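Local coordinates for glucose import ATP-binding protein GlcV (Sulfolobus solfataricus, PDB 1OXU) that hydrolyses ATP to ADP and phosphate as the energy-coupling subunit of the GlcSTUV transporter, which takes up glucose, at residues G43-M48 with L163-F168; Q89-Y94 with Q145-A150; N8-F13 with A20-N25; N245-K250 with S320-F325. All coordinates share one frame; numbering follows the deposited sequence.

Contact 1 of 4, residues G43-M48 with L163-F168; sequences GKTTFM and LLDEPF. With MG (magnesium ion), chain D; ADP (adenosine-5'-diphosphate), chain B.
T45, in the first turn of helix 44-52, and D165, at the end of strand 161-165, make a buried polar contact beside bound ADP and a magnesium ion. T45 OG1 donates to the syn lone pair of D165 OD2 at 2.5 Å. The same hydroxyl oxygen binds magnesium at 2.2 Å, so metal and carboxylate share it. D165 turns CG opposite the backbone N (chi1 -172°), bringing the carboxylate to the helix. Its other oxygen, OD1, accepts from a water on the metal. ADP O2B and four waters complete six ligands. With an alanine here, the T45 hydroxyl and that metal-bound water would probably lose their shared acceptor, and the metal shell would be held less firmly.

K44 NZ bonds ADP O1B at 2.8 Å and reaches back to G38 O. E166 OE2 stays 4.1 Å from K44 NZ, and a water bridges the two. E166 OE2 also takes protons from two of the metal-bound waters. The backbone N of G43, K44, T45 and T46 all donate to the phosphates.

Further along, M48 bends at chi2 and chi3 and lays its methyl against the strand. M48 CE is 3.7 Å from L163 CB. It also touches L164 O. M48 thus packs the helix on strand 161-165 beside the site. A phosphate-binding P-loop (Walker A) set against a strand-end aspartate (Walker B) is the nucleotide site of ABC ATPases.

Contact 2 of 4, residues Q89-Y94 with Q145-A150; sequences QTWALY and QQQRVA
W91 and L93 reach out from the loop 89-94 towards helix 143-155, W91 meeting it with its ring and L93 with its methyls. The six-membered ring of W91 takes the methyl of A150. A150 CB is 4.1 Å from the ring centroid and 30° off the ring normal, so this CH-pi contact is off-centre. The nearest ring atom is W91 CZ3, 3.7 Å from A150 CB. W91 holds CG between its backbone N and carbonyl carbon (chi1 80°), and from there the indole extends to the helix.

L93 follows two residues on and lies alongside the indole, with CG at the ring edge and in its plane. Both of its methyls rest on V149 CG1, L93 CD2 at 3.7 Å. The L93 and V149 side chains cross obliquely. V149 also touches A99 and I103, so helix 99-104 joins the packing. The modelled approach of Q147 to W91 is too close and is doubtful.

Q89, at the start of 89-94, is an inferred ATP-binding residue. The chemistry here is mainly apolar, which implies that shape and burial, more than directed bonds, fit loop to helix.

Contact 3 of 4, residues N8-F13 with A20-N25; sequences NVSKVF and ALDNVN. With ADP (adenosine-5'-diphosphate), chain B.
V9 with V24 and K11 with L21 form antiparallel hydrogen-bonded pairs, with the register shifted by one residue between them. V9 N donates to V24 O, and V24 N returns a bond to V9 O at 2.9 Å. K11 N donates to L21 O. At the other end A20 and L21 both face K11 in a classic beta bulge, and K11 O accepts from both. A20 N comes in at 2.9 Å, nearly along the C=O axis, while L21 N lies in the carbonyl plane on a lone pair.

Two side chains also take backbone N-H groups. At the register shift, S10 turns OG opposite its carbonyl carbon (chi1 -73°), where it accepts from N23 N at 2.9 Å. The bond is fairly straight at 164°. A water links this oxygen to D22 OD2. Beyond the V9-V24 pair, N25 OD1 accepts from N8 N at 2.7 Å, with the donor well above the carbonyl plane.

The side chains of V9, K11, L21 and V24 leave on one face of the sheet. K11 CB meets L21 CB there at 4.1 Å, and the amine runs on to a salt bridge with D55. L21 packs on T46 and I50 of helix 44-52.

F13 lies with one ring face over the adenine, ADP C5 being 3.4 Å above the ring plane. A20 CB sits at the edge of the F13 ring, 3.8 Å from F13 CE1, and also touches the ribose. This is a bulged beta hairpin of the antiparallel sheet, and its aromatic over the base is consistent with the A-loop of ABC ATPases.

Contact 4 of 4, residues N245-K250 with S320-F325; sequences NELEGK and SEEEIF
N245 OD1 accepts from F325 N at 2.8 Å and from a water that also donates to E323 O. The backbone bond is straight at 171°, though F325 N stands above the carbonyl plane of the amide, not on a lone pair. N245 ND2 donates to F325 O at 2.9 Å, nearly in its own amide plane. It gives a second bond to I276 O. One amide thus holds both polar backbone atoms of F325 and is fixed in its rotation. Replacing this amide by an alanine is likely to leave F325 N and F325 O without these partners and free the start of strand 324-328 to shift.

N245 OD1 also touches F325 CD2 at 3.1 Å. The F325 ring is turned 68° from the amide and makes a cation-pi contact with R312. The contact joins two antiparallel sheets. Strand 245-252 is internal to one. Strand 324-328 is outermost in the other, and 320-325 falls in a C-terminal family of the OB clan, consistent with an OB-like fold there.

Between the sheets L247 and E322 lie alongside, pointing opposite ways. L247 CD1 is 3.5 Å from E322 CB, and L247 CD2 also packs on I324 CG1. E322 bends at chi2 (-78°), which brings its carboxylate to the backbone N of E248 on strand 245-252. E248 N donates to E322 OE1 at 3.3 Å, from above the carboxylate plane. S320 OG accepts from E322 N in an ST turn just before.

Contacts 1, 2 and 3 belong to the ABC ATPase domain, while contact 4 lies in the C-terminal region, its centre about 35 Å from that of contact 1. Contact 1 is the buried one; the others are partly buried. Contacts 1 and 3 both touch ADP, one at the phosphates and metal, the other at the base and ribose, and both involve helix 44-52. Contact 2 meets contact 1 where Q89 packs on E166. Their chemistry follows their place: ion and phosphate binding in contact 1, apolar packing in contact 2, mainly backbone bonding in contact 3. Contact 4 instead joins separate sheets through side chains bonded to backbone.

Contact 1 of 4, residues G43-M48 with L163-F168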
# COMPACT_ATOMS: atom_id res chain seq x y z
N GLY A 43 11.71 2.03 -4.25
CA GLY A 43 12.53 0.84 -4.06
C GLY A 43 11.74 -0.43 -3.77
O GLY A 43 12.28 -1.43 -3.30
N LYS A 44 10.45 -0.38 -4.07
CA LYS A 44 9.54 -1.49 -3.82
C LYS A 44 9.96 -2.75 -4.56
O LYS A 44 10.08 -3.82 -3.96
CB LYS A 44 8.09 -1.11 -4.19
CG LYS A 44 7.53 0.09 -3.42
CD LYS A 44 6.07 0.40 -3.81
CE LYS A 44 5.93 0.68 -5.31
NZ LYS A 44 6.59 1.95 -5.75
N THR A 45 10.17 -2.64 -5.87
CA THR A 45 10.55 -3.80 -6.66
C THR A 45 11.93 -4.33 -6.26
O THR A 45 12.15 -5.54 -6.18
CB THR A 45 10.49 -3.47 -8.17
OG1 THR A 45 9.11 -3.35 -8.56
CG2 THR A 45 11.00 -4.64 -8.99
N THR A 46 12.86 -3.42 -5.99
CA THR A 46 14.18 -3.85 -5.54
C THR A 46 14.04 -4.71 -4.30
O THR A 46 14.67 -5.77 -4.17
CB THR A 46 15.08 -2.64 -5.24
OG1 THR A 46 15.31 -1.89 -6.45
CG2 THR A 46 16.48 -3.11 -4.84
N PHE A 47 13.20 -4.25 -3.37
CA PHE A 47 12.96 -4.97 -2.12
C PHE A 47 12.40 -6.37 -2.40
O PHE A 47 12.91 -7.37 -1.90
CB PHE A 47 12.00 -4.16 -1.23
CG PHE A 47 11.63 -4.85 0.06
CD1 PHE A 47 12.52 -4.89 1.13
CD2 PHE A 47 10.38 -5.44 0.21
CE1 PHE A 47 12.18 -5.51 2.31
CE2 PHE A 47 10.03 -6.05 1.40
CZ PHE A 47 10.93 -6.10 2.45
N MET A 48 11.36 -6.43 -3.23
CA MET A 48 10.72 -7.71 -3.53
C MET A 48 11.68 -8.68 -4.22
O MET A 48 11.69 -9.87 -3.97
CB MET A 48 9.51 -7.44 -4.43
CG MET A 48 8.38 -6.72 -3.69
SD MET A 48 7.63 -7.75 -2.43
CE MET A 48 6.30 -8.44 -3.43
N LEU A 163 4.55 -13.57 -3.23
CA LEU A 163 4.96 -12.18 -3.46
C LEU A 163 4.19 -11.54 -4.60
O LEU A 163 4.16 -12.05 -5.72
CB LEU A 163 6.47 -12.10 -3.76
CG LEU A 163 7.39 -12.84 -2.79
CD1 LEU A 163 8.84 -12.83 -3.31
CD2 LEU A 163 7.28 -12.25 -1.38
N LEU A 164 3.58 -10.39 -4.32
CA LEU A 164 2.81 -9.66 -5.32
C LEU A 164 3.38 -8.28 -5.52
O LEU A 164 3.40 -7.47 -4.60
CB LEU A 164 1.34 -9.55 -4.90
CG LEU A 164 0.46 -10.77 -5.12
CD1 LEU A 164 1.27 -12.05 -5.04
CD2 LEU A 164 -0.70 -10.79 -4.13
N ASP A 165 3.84 -8.00 -6.73
CA ASP A 165 4.38 -6.68 -7.03
C ASP A 165 3.43 -5.92 -7.94
O ASP A 165 3.43 -6.11 -9.15
CB ASP A 165 5.76 -6.80 -7.68
CG ASP A 165 6.44 -5.46 -7.85
OD1 ASP A 165 5.82 -4.42 -7.53
OD2 ASP A 165 7.60 -5.35 -8.29
N GLU A 166 2.62 -5.05 -7.34
CA GLU A 166 1.67 -4.23 -8.09
C GLU A 166 0.89 -5.05 -9.11
O GLU A 166 0.86 -4.71 -10.28
CB GLU A 166 2.40 -3.12 -8.83
CG GLU A 166 3.06 -2.10 -7.93
CD GLU A 166 3.43 -0.83 -8.68
OE1 GLU A 166 2.59 -0.35 -9.47
OE2 GLU A 166 4.54 -0.32 -8.48
N PRO A 167 0.24 -6.10 -8.63
CA PRO A 167 -0.45 -7.08 -9.47
C PRO A 167 -1.77 -6.60 -10.10
O PRO A 167 -2.07 -7.00 -11.22
CB PRO A 167 -0.75 -8.19 -8.47
CG PRO A 167 -1.09 -7.40 -7.26
CD PRO A 167 0.07 -6.41 -7.19
N PHE A 168 -2.52 -5.75 -9.39
CA PHE A 168 -3.82 -5.28 -9.87
C PHE A 168 -3.73 -4.15 -10.89
O PHE A 168 -4.47 -3.17 -10.80
CB PHE A 168 -4.67 -4.78 -8.70
CG PHE A 168 -4.66 -5.69 -7.50
CD1 PHE A 168 -4.35 -5.21 -6.24
CD2 PHE A 168 -4.99 -7.03 -7.63
CE1 PHE A 168 -4.35 -6.04 -5.14
CE2 PHE A 168 -4.99 -7.87 -6.52
CZ PHE A 168 -4.67 -7.38 -5.28
MG MG D . 8.33 -1.35 -8.96
PB ADP B . 9.80 1.08 -7.36
O1B ADP B . 9.31 1.44 -6.02
O2B ADP B . 9.41 -0.37 -7.68
O3B ADP B . 9.17 2.01 -8.41
PA ADP B . 12.57 0.33 -7.83
O1A ADP B . 12.84 -0.67 -6.75
O2A ADP B . 12.29 -0.35 -9.18
O3A ADP B . 11.40 1.34 -7.35
O5' ADP B . 13.84 1.29 -7.99
C5' ADP B . 14.37 2.03 -6.92
C4' ADP B . 15.56 2.85 -7.40
O4' ADP B . 16.62 1.98 -7.79
C3' ADP B . 15.19 3.67 -8.62
O3' ADP B . 15.93 4.88 -8.59
C2' ADP B . 15.69 2.83 -9.77
O2' ADP B . 16.07 3.63 -10.86
C1' ADP B . 16.89 2.13 -9.16
N9 ADP B . 17.10 0.83 -9.78
C8 ADP B . 16.31 -0.29 -9.66
N7 ADP B . 16.87 -1.28 -10.40
C5 ADP B . 17.99 -0.81 -10.99
C6 ADP B . 18.92 -1.39 -11.84
N6 ADP B . 19.00 -2.71 -11.95
N1 ADP B . 19.98 -0.62 -12.27
C2 ADP B . 20.12 0.70 -11.88
N3 ADP B . 19.19 1.26 -11.04
C4 ADP B . 18.14 0.52 -10.60
O HOH W 1 5.24 2.19 -8.01
O HOH W 2 6.72 -1.70 -7.79
O HOH W 3 7.28 0.51 -9.61
O HOH W 4 7.37 -2.25 -10.76
O HOH W 5 10.03 -1.12 -10.33

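Contact 2 of 4, residues Q89-Y94 with Q145-A150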
# COMPACT_ATOMS: atom_id res chain seq x y z
N GLN A 89 4.55 -7.10 -11.51
CA GLN A 89 3.88 -6.12 -12.36
C GLN A 89 4.01 -6.43 -13.85
O GLN A 89 3.10 -6.14 -14.63
CB GLN A 89 4.41 -4.71 -12.08
CG GLN A 89 3.68 -3.61 -12.84
CD GLN A 89 4.40 -2.29 -12.81
OE1 GLN A 89 4.93 -1.84 -13.83
NE2 GLN A 89 4.44 -1.65 -11.64
N THR A 90 5.14 -7.02 -14.24
CA THR A 90 5.41 -7.33 -15.65
C THR A 90 4.87 -8.69 -16.03
O THR A 90 4.84 -9.06 -17.20
CB THR A 90 6.93 -7.26 -15.92
OG1 THR A 90 7.63 -7.99 -14.92
CG2 THR A 90 7.44 -5.83 -15.74
N TRP A 91 4.44 -9.45 -15.02
CA TRP A 91 3.91 -10.78 -15.25
C TRP A 91 3.14 -10.89 -16.55
O TRP A 91 2.46 -9.95 -16.97
CB TRP A 91 3.00 -11.21 -14.09
CG TRP A 91 1.60 -10.65 -14.16
CD1 TRP A 91 1.16 -9.48 -13.62
CD2 TRP A 91 0.46 -11.25 -14.79
NE1 TRP A 91 -0.18 -9.31 -13.88
CE2 TRP A 91 -0.63 -10.38 -14.59
CE3 TRP A 91 0.26 -12.43 -15.50
CZ2 TRP A 91 -1.91 -10.66 -15.08
CZ3 TRP A 91 -1.01 -12.71 -15.99
CH2 TRP A 91 -2.07 -11.83 -15.78
N ALA A 92 3.25 -12.05 -17.18
CA ALA A 92 2.49 -12.35 -18.38
C ALA A 92 2.38 -13.86 -18.56
O ALA A 92 3.30 -14.61 -18.24
CB ALA A 92 3.13 -11.70 -19.60
N LEU A 93 1.23 -14.31 -19.06
CA LEU A 93 1.05 -15.71 -19.36
C LEU A 93 1.65 -15.95 -20.73
O LEU A 93 1.64 -15.04 -21.56
CB LEU A 93 -0.43 -16.06 -19.40
CG LEU A 93 -1.16 -15.87 -18.08
CD1 LEU A 93 -2.64 -16.14 -18.27
CD2 LEU A 93 -0.57 -16.78 -17.01
N TYR A 94 2.19 -17.14 -20.97
CA TYR A 94 2.68 -17.45 -22.30
C TYR A 94 1.44 -17.57 -23.18
O TYR A 94 0.62 -18.47 -22.97
CB TYR A 94 3.45 -18.77 -22.31
CG TYR A 94 4.86 -18.70 -21.77
CD1 TYR A 94 5.11 -18.86 -20.41
CD2 TYR A 94 5.94 -18.50 -22.62
CE1 TYR A 94 6.41 -18.81 -19.91
CE2 TYR A 94 7.24 -18.45 -22.13
CZ TYR A 94 7.47 -18.61 -20.78
OH TYR A 94 8.76 -18.55 -20.31
N GLN A 145 -10.08 -14.62 -15.05
CA GLN A 145 -9.53 -15.96 -15.23
C GLN A 145 -8.02 -15.92 -15.47
O GLN A 145 -7.29 -16.79 -15.00
CB GLN A 145 -10.26 -16.70 -16.36
CG GLN A 145 -11.66 -17.14 -15.97
CD GLN A 145 -12.48 -17.61 -17.14
OE1 GLN A 145 -12.27 -17.16 -18.26
NE2 GLN A 145 -13.42 -18.51 -16.88
N GLN A 146 -7.56 -14.91 -16.19
CA GLN A 146 -6.13 -14.76 -16.44
C GLN A 146 -5.38 -14.63 -15.12
O GLN A 146 -4.38 -15.32 -14.90
CB GLN A 146 -5.86 -13.59 -17.41
CG GLN A 146 -6.46 -13.85 -18.81
CD GLN A 146 -6.31 -12.68 -19.79
OE1 GLN A 146 -6.66 -12.81 -20.96
NE2 GLN A 146 -5.79 -11.56 -19.31
N GLN A 147 -5.86 -13.77 -14.23
CA GLN A 147 -5.24 -13.61 -12.91
C GLN A 147 -5.26 -14.92 -12.11
O GLN A 147 -4.30 -15.26 -11.42
CB GLN A 147 -5.92 -12.49 -12.11
CG GLN A 147 -5.65 -11.08 -12.63
CD GLN A 147 -4.21 -10.62 -12.41
OE1 GLN A 147 -3.43 -10.56 -13.35
NE2 GLN A 147 -3.88 -10.31 -11.17
N ARG A 148 -6.36 -15.66 -12.20
CA ARG A 148 -6.47 -16.93 -11.51
C ARG A 148 -5.41 -17.91 -12.03
O ARG A 148 -4.83 -18.68 -11.26
CB ARG A 148 -7.88 -17.52 -11.64
CG ARG A 148 -8.91 -16.89 -10.70
CD ARG A 148 -10.37 -17.16 -11.06
NE ARG A 148 -11.28 -16.43 -10.19
CZ ARG A 148 -11.74 -16.89 -9.03
NH1 ARG A 148 -11.39 -18.09 -8.59
NH2 ARG A 148 -12.56 -16.14 -8.30
N VAL A 149 -5.16 -17.88 -13.33
CA VAL A 149 -4.14 -18.74 -13.92
C VAL A 149 -2.76 -18.32 -13.45
O VAL A 149 -1.94 -19.17 -13.11
CB VAL A 149 -4.20 -18.77 -15.47
CG1 VAL A 149 -2.95 -19.44 -16.05
CG2 VAL A 149 -5.44 -19.49 -15.94
N ALA A 150 -2.51 -17.02 -13.39
CA ALA A 150 -1.21 -16.54 -12.89
C ALA A 150 -1.00 -16.93 -11.43
O ALA A 150 0.11 -17.28 -11.04
CB ALA A 150 -1.05 -15.03 -13.08

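Contact 3 of 4, residues N8-F13 with A20-N25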
# COMPACT_ATOMS: atom_id res chain seq x y z
N ASN A 8 18.94 -4.64 8.52
CA ASN A 8 19.84 -3.64 7.98
C ASN A 8 20.15 -3.84 6.51
O ASN A 8 21.30 -3.78 6.11
CB ASN A 8 21.19 -3.70 8.72
CG ASN A 8 21.04 -3.53 10.22
OD1 ASN A 8 20.31 -2.66 10.69
ND2 ASN A 8 21.76 -4.35 10.98
N VAL A 9 19.12 -4.07 5.70
CA VAL A 9 19.35 -4.30 4.28
C VAL A 9 19.46 -3.02 3.47
O VAL A 9 18.56 -2.17 3.50
CB VAL A 9 18.27 -5.21 3.67
CG1 VAL A 9 18.33 -5.16 2.15
CG2 VAL A 9 18.47 -6.65 4.17
N SER A 10 20.57 -2.89 2.75
CA SER A 10 20.80 -1.78 1.84
C SER A 10 21.11 -2.33 0.46
O SER A 10 21.60 -3.44 0.32
CB SER A 10 21.98 -0.92 2.32
OG SER A 10 21.64 -0.15 3.46
N LYS A 11 20.82 -1.54 -0.58
CA LYS A 11 21.08 -1.96 -1.95
C LYS A 11 21.47 -0.75 -2.78
O LYS A 11 20.74 0.23 -2.85
CB LYS A 11 19.85 -2.63 -2.57
CG LYS A 11 20.02 -2.96 -4.06
CD LYS A 11 21.05 -4.06 -4.26
CE LYS A 11 21.29 -4.34 -5.75
NZ LYS A 11 22.27 -5.45 -5.96
N VAL A 12 22.64 -0.81 -3.41
CA VAL A 12 23.10 0.31 -4.22
C VAL A 12 23.18 -0.05 -5.70
O VAL A 12 23.34 -1.21 -6.04
CB VAL A 12 24.46 0.87 -3.74
CG1 VAL A 12 24.37 1.29 -2.27
CG2 VAL A 12 25.58 -0.16 -3.94
N PHE A 13 23.02 0.95 -6.56
CA PHE A 13 23.16 0.77 -8.00
C PHE A 13 24.11 1.85 -8.51
O PHE A 13 24.52 2.73 -7.75
CB PHE A 13 21.80 0.89 -8.71
CG PHE A 13 20.88 -0.27 -8.48
CD1 PHE A 13 19.71 -0.11 -7.75
CD2 PHE A 13 21.18 -1.53 -8.99
CE1 PHE A 13 18.84 -1.18 -7.53
CE2 PHE A 13 20.33 -2.62 -8.78
CZ PHE A 13 19.16 -2.45 -8.04
N ALA A 20 19.17 2.58 -3.48
CA ALA A 20 17.78 2.20 -3.70
C ALA A 20 17.09 1.76 -2.41
O ALA A 20 15.90 1.99 -2.23
CB ALA A 20 17.68 1.10 -4.75
N LEU A 21 17.85 1.12 -1.53
CA LEU A 21 17.33 0.72 -0.23
C LEU A 21 18.36 1.10 0.82
O LEU A 21 19.56 0.82 0.66
CB LEU A 21 17.03 -0.80 -0.17
CG LEU A 21 15.90 -1.40 -1.02
CD1 LEU A 21 15.85 -2.94 -0.90
CD2 LEU A 21 14.56 -0.81 -0.64
N ASP A 22 17.92 1.73 1.91
CA ASP A 22 18.85 2.23 2.92
C ASP A 22 18.53 1.74 4.33
O ASP A 22 17.61 2.26 4.98
CB ASP A 22 18.86 3.75 2.90
CG ASP A 22 19.87 4.35 3.86
OD1 ASP A 22 19.95 5.60 3.91
OD2 ASP A 22 20.62 3.68 4.61
N ASN A 23 19.30 0.77 4.81
CA ASN A 23 19.15 0.25 6.17
C ASN A 23 17.73 -0.18 6.54
O ASN A 23 17.21 0.20 7.58
CB ASN A 23 19.66 1.28 7.18
CG ASN A 23 21.17 1.30 7.26
OD1 ASN A 23 21.81 2.30 6.94
ND2 ASN A 23 21.76 0.19 7.68
N VAL A 24 17.13 -0.99 5.69
CA VAL A 24 15.77 -1.46 5.91
C VAL A 24 15.71 -2.55 6.99
O VAL A 24 16.46 -3.52 6.95
CB VAL A 24 15.14 -1.93 4.58
CG1 VAL A 24 13.82 -2.64 4.81
CG2 VAL A 24 14.97 -0.72 3.62
N ASN A 25 14.83 -2.37 7.96
CA ASN A 25 14.64 -3.36 9.02
C ASN A 25 13.17 -3.71 9.16
O ASN A 25 12.32 -2.83 9.30
CB ASN A 25 15.14 -2.83 10.37
CG ASN A 25 16.64 -2.70 10.43
OD1 ASN A 25 17.36 -3.70 10.43
ND2 ASN A 25 17.13 -1.47 10.49
PB ADP B . 9.80 1.08 -7.36
O1B ADP B . 9.31 1.44 -6.02
O2B ADP B . 9.41 -0.37 -7.68
O3B ADP B . 9.17 2.01 -8.41
PA ADP B . 12.57 0.33 -7.83
O1A ADP B . 12.84 -0.67 -6.75
O2A ADP B . 12.29 -0.35 -9.18
O3A ADP B . 11.40 1.34 -7.35
O5' ADP B . 13.84 1.29 -7.99
C5' ADP B . 14.37 2.03 -6.92
C4' ADP B . 15.56 2.85 -7.40
O4' ADP B . 16.62 1.98 -7.79
C3' ADP B . 15.19 3.67 -8.62
O3' ADP B . 15.93 4.88 -8.59
C2' ADP B . 15.69 2.83 -9.77
O2' ADP B . 16.07 3.63 -10.86
C1' ADP B . 16.89 2.13 -9.16
N9 ADP B . 17.10 0.83 -9.78
C8 ADP B . 16.31 -0.29 -9.66
N7 ADP B . 16.87 -1.28 -10.40
C5 ADP B . 17.99 -0.81 -10.99
C6 ADP B . 18.92 -1.39 -11.84
N6 ADP B . 19.00 -2.71 -11.95
N1 ADP B . 19.98 -0.62 -12.27
C2 ADP B . 20.12 0.70 -11.88
N3 ADP B . 19.19 1.26 -11.04
C4 ADP B . 18.14 0.52 -10.60
O HOH W 6 22.66 2.34 3.77

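Contact 4 of 4, residues N245-K250 with S320-F325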
# COMPACT_ATOMS: atom_id res chain seq x y z
N ASN A 245 -5.83 17.51 4.19
CA ASN A 245 -5.60 18.92 3.97
C ASN A 245 -4.26 19.31 4.63
O ASN A 245 -4.07 19.06 5.82
CB ASN A 245 -6.75 19.73 4.56
CG ASN A 245 -8.05 19.51 3.81
OD1 ASN A 245 -8.19 19.95 2.68
ND2 ASN A 245 -8.99 18.81 4.43
N GLU A 246 -3.35 19.90 3.86
CA GLU A 246 -2.05 20.31 4.39
C GLU A 246 -1.94 21.83 4.47
O GLU A 246 -1.97 22.51 3.45
CB GLU A 246 -0.90 19.79 3.53
CG GLU A 246 -0.99 18.33 3.14
CD GLU A 246 0.19 17.89 2.29
OE1 GLU A 246 1.23 18.58 2.31
OE2 GLU A 246 0.07 16.86 1.59
N LEU A 247 -1.78 22.36 5.68
CA LEU A 247 -1.70 23.81 5.88
C LEU A 247 -0.43 24.25 6.59
O LEU A 247 -0.03 23.65 7.59
CB LEU A 247 -2.91 24.32 6.66
CG LEU A 247 -4.29 24.16 6.03
CD1 LEU A 247 -4.22 24.55 4.56
CD2 LEU A 247 -4.81 22.74 6.19
N GLU A 248 0.17 25.32 6.08
CA GLU A 248 1.36 25.93 6.67
C GLU A 248 0.94 27.14 7.51
O GLU A 248 0.19 27.99 7.05
CB GLU A 248 2.30 26.42 5.57
CG GLU A 248 3.54 25.58 5.37
CD GLU A 248 4.66 26.37 4.72
OE1 GLU A 248 4.99 26.10 3.54
OE2 GLU A 248 5.19 27.29 5.38
N GLY A 249 1.45 27.22 8.74
CA GLY A 249 1.08 28.32 9.62
C GLY A 249 2.15 28.75 10.60
O GLY A 249 3.17 28.08 10.78
N LYS A 250 1.92 29.90 11.24
CA LYS A 250 2.85 30.43 12.22
C LYS A 250 2.48 29.96 13.62
O LYS A 250 1.32 29.99 14.02
CB LYS A 250 2.86 31.96 12.16
N SER A 320 -6.44 34.44 3.46
CA SER A 320 -5.53 33.33 3.19
C SER A 320 -5.91 32.65 1.89
O SER A 320 -7.07 32.70 1.46
CB SER A 320 -5.54 32.31 4.33
OG SER A 320 -4.72 31.20 4.02
N GLU A 321 -4.93 32.02 1.26
CA GLU A 321 -5.13 31.31 0.00
C GLU A 321 -5.18 29.81 0.25
O GLU A 321 -5.58 29.05 -0.62
CB GLU A 321 -3.98 31.63 -0.96
CG GLU A 321 -4.08 32.99 -1.63
CD GLU A 321 -4.76 32.91 -2.97
OE1 GLU A 321 -6.00 32.75 -3.01
OE2 GLU A 321 -4.06 33.00 -4.00
N GLU A 322 -4.75 29.40 1.44
CA GLU A 322 -4.74 27.99 1.80
C GLU A 322 -6.12 27.38 1.61
O GLU A 322 -7.13 27.98 1.95
CB GLU A 322 -4.27 27.82 3.24
CG GLU A 322 -2.78 28.11 3.44
CD GLU A 322 -1.90 26.96 2.98
OE1 GLU A 322 -0.73 26.91 3.39
OE2 GLU A 322 -2.39 26.10 2.21
N GLU A 323 -6.15 26.17 1.06
CA GLU A 323 -7.41 25.49 0.82
C GLU A 323 -7.67 24.39 1.84
O GLU A 323 -6.74 23.76 2.33
CB GLU A 323 -7.44 24.90 -0.59
CG GLU A 323 -7.49 25.95 -1.69
CD GLU A 323 -7.62 25.33 -3.07
OE1 GLU A 323 -7.29 24.13 -3.22
OE2 GLU A 323 -8.05 26.04 -4.00
N ILE A 324 -8.94 24.19 2.15
CA ILE A 324 -9.37 23.11 3.02
C ILE A 324 -10.63 22.52 2.39
O ILE A 324 -11.60 23.25 2.14
CB ILE A 324 -9.68 23.64 4.44
CG1 ILE A 324 -8.42 24.22 5.07
CG2 ILE A 324 -10.23 22.52 5.31
CD1 ILE A 324 -8.61 24.62 6.52
N PHE A 325 -10.61 21.23 2.11
CA PHE A 325 -11.80 20.60 1.55
C PHE A 325 -12.36 19.52 2.48
O PHE A 325 -11.64 18.96 3.30
CB PHE A 325 -11.54 20.04 0.14
CG PHE A 325 -10.70 18.80 0.12
CD1 PHE A 325 -11.29 17.55 0.15
CD2 PHE A 325 -9.32 18.88 0.04
CE1 PHE A 325 -10.52 16.41 0.11
CE2 PHE A 325 -8.55 17.74 0.01
CZ PHE A 325 -9.15 16.50 0.05
O HOH W 7 -6.50 21.26 0.92
O HOH W 8 -3.79 24.05 1.53